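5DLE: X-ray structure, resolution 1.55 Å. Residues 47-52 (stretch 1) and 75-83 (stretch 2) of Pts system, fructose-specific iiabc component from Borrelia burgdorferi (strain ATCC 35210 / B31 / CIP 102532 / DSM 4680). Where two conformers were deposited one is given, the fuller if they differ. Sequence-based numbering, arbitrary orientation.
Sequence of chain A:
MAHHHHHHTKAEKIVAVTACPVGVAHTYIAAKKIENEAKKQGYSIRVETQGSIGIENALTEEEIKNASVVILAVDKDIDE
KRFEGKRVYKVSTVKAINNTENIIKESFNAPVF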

# COMPACT_ATOMS: atom_id res chain seq x y z
N VAL A 47 8.45 17.24 4.26
CA VAL A 47 8.50 15.84 4.69
C VAL A 47 9.60 15.09 3.95
O VAL A 47 9.66 15.09 2.71
CB VAL A 47 7.14 15.12 4.46
CG1 VAL A 47 7.19 13.70 5.06
CG2 VAL A 47 6.05 15.87 5.13
N GLU A 48 10.47 14.43 4.72
CA GLU A 48 11.41 13.44 4.24
C GLU A 48 10.76 12.06 4.30
O GLU A 48 10.11 11.73 5.29
CB GLU A 48 12.66 13.46 5.14
CG GLU A 48 13.56 12.24 5.06
CD GLU A 48 14.75 12.37 6.02
OE1 GLU A 48 15.21 13.51 6.23
OE2 GLU A 48 15.20 11.36 6.60
N THR A 49 10.95 11.26 3.26
CA THR A 49 10.37 9.93 3.25
C THR A 49 11.45 8.86 3.20
O THR A 49 12.49 9.04 2.57
CB THR A 49 9.41 9.72 2.05
OG1 THR A 49 10.06 10.01 0.81
CG2 THR A 49 8.15 10.59 2.18
N GLN A 50 11.19 7.74 3.87
CA GLN A 50 12.07 6.57 3.84
C GLN A 50 11.26 5.29 3.69
O GLN A 50 10.33 5.05 4.47
CB GLN A 50 12.90 6.47 5.13
CG GLN A 50 13.50 7.79 5.62
CD GLN A 50 14.56 7.56 6.69
OE1 GLN A 50 14.88 6.39 7.02
NE2 GLN A 50 15.12 8.63 7.22
N GLY A 51 11.77 4.39 2.84
CA GLY A 51 11.33 3.01 2.79
C GLY A 51 12.43 1.99 3.06
O GLY A 51 13.41 2.28 3.75
N SER A 52 12.27 0.78 2.51
CA SER A 52 13.34 -0.21 2.58
C SER A 52 14.46 0.09 1.60
O SER A 52 15.60 -0.34 1.82
CB SER A 52 12.78 -1.61 2.31
OG SER A 52 11.95 -2.03 3.36
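Stretch 2 (75-83) DKDIDEKRF

Stretch 1 runs as an extended strand from V47 to Q50 and loosens into loop at G51. Stretch 2 lies alongside it, mostly as irregular loop, extended from K76 to D79, then tightening into a short 3-10 segment at K81–F83, where F83 N donates a hydrogen bond to E80 O at 2.9 Å. The touching parts run in roughly opposed directions, 151° apart, but the backbones stay well separated: the CA atoms of Q50 and I78 are 9.1 Å apart, those of G51 and K76 9.4 Å. Long side chains must therefore span the gap.

Strand alternation supplies the first rule: E48 and Q50 point toward stretch 2, while V47 and T49 are out of reach. R82 meets E48 end-on in a two-pronged salt bridge, NH1 to OE1 at 2.8 Å and NH2 to OE2 at 2.9 Å. Both partners are braced from their own side: Q50 NE2 donates to E48 OE2 (2.8 Å), and R82 NE to D79 O (3.1 Å). A water accepts from both Q50 NE2 (3.0 Å) and D79 N (3.2 Å), linking the stretches again.

At the other end, the extended K76 side chain carries NZ to G51 O at 3.2 Å, passing Q50, whose OE1 lies 3.2 Å from K76 CE. Between these polar ends, I78 CG2 packs 3.7 Å from Q50 OE1.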

# COMPACT_ATOMS: atom_id res chain seq x y z
N ASP A 75 8.20 3.52 11.60
CA ASP A 75 8.09 2.13 12.03
C ASP A 75 9.44 1.45 11.98
O ASP A 75 9.50 0.22 11.81
CB ASP A 75 7.14 1.36 11.14
CG ASP A 75 5.75 2.00 11.03
OD1 ASP A 75 5.23 2.53 12.04
OD2 ASP A 75 5.15 1.87 9.95
N LYS A 76 10.52 2.22 12.03
CA LYS A 76 11.88 1.73 12.09
C LYS A 76 12.69 2.83 12.75
O LYS A 76 12.24 3.98 12.83
CB LYS A 76 12.43 1.38 10.70
CG LYS A 76 12.56 2.59 9.76
CD LYS A 76 13.29 2.20 8.48
CE LYS A 76 13.95 3.42 7.83
NZ LYS A 76 14.64 3.12 6.54
N ASP A 77 13.87 2.47 13.25
CA ASP A 77 14.74 3.48 13.84
C ASP A 77 15.35 4.33 12.74
O ASP A 77 15.73 3.82 11.69
CB ASP A 77 15.84 2.81 14.67
CG ASP A 77 15.31 2.19 15.95
OD1 ASP A 77 14.34 2.72 16.53
OD2 ASP A 77 15.87 1.16 16.39
N ILE A 78 15.39 5.66 12.96
CA ILE A 78 16.02 6.58 12.02
C ILE A 78 17.03 7.39 12.82
O ILE A 78 17.09 7.30 14.05
CB ILE A 78 15.00 7.51 11.32
CG1 ILE A 78 14.34 8.43 12.35
CG2 ILE A 78 13.92 6.70 10.57
CD1 ILE A 78 13.64 9.57 11.71
N ASP A 79 17.85 8.19 12.12
CA ASP A 79 18.79 9.03 12.87
C ASP A 79 18.02 10.19 13.47
O ASP A 79 17.35 10.94 12.75
CB ASP A 79 19.96 9.57 12.05
CG ASP A 79 20.83 10.56 12.90
OD1 ASP A 79 20.87 11.79 12.59
OD2 ASP A 79 21.44 10.11 13.93
N GLU A 80 18.13 10.32 14.79
CA GLU A 80 17.44 11.36 15.54
C GLU A 80 18.38 12.41 16.14
O GLU A 80 17.88 13.44 16.62
CB GLU A 80 16.58 10.74 16.65
CG GLU A 80 15.39 9.95 16.11
CD GLU A 80 14.51 9.26 17.16
OE1 GLU A 80 14.47 9.69 18.32
OE2 GLU A 80 13.86 8.25 16.79
N LYS A 81 19.71 12.21 16.13
CA LYS A 81 20.60 13.21 16.73
C LYS A 81 20.41 14.58 16.09
O LYS A 81 20.49 15.62 16.78
CB LYS A 81 22.06 12.75 16.63
CG LYS A 81 23.00 13.63 17.46
CD LYS A 81 24.39 13.01 17.61
CE LYS A 81 25.26 13.81 18.59
NZ LYS A 81 24.70 13.83 19.98
N ARG A 82 20.13 14.61 14.79
CA ARG A 82 19.87 15.85 14.07
C ARG A 82 18.71 16.66 14.62
O ARG A 82 18.58 17.83 14.26
CB ARG A 82 19.61 15.54 12.60
CG ARG A 82 18.50 14.52 12.36
CD ARG A 82 18.34 14.31 10.86
NE ARG A 82 17.53 13.14 10.60
CZ ARG A 82 16.79 12.96 9.51
NH1 ARG A 82 16.75 13.89 8.57
NH2 ARG A 82 16.10 11.82 9.37
N PHE A 83 17.84 16.08 15.44
CA PHE A 83 16.70 16.81 15.99
C PHE A 83 16.91 17.26 17.44
O PHE A 83 15.96 17.76 18.06
CB PHE A 83 15.44 15.94 15.89
CG PHE A 83 15.18 15.41 14.51
CD1 PHE A 83 15.02 16.29 13.43
CD2 PHE A 83 15.10 14.06 14.30
CE1 PHE A 83 14.75 15.81 12.15
CE2 PHE A 83 14.88 13.56 13.01
CZ PHE A 83 14.69 14.45 11.94
O HOH W 1 17.55 8.46 8.94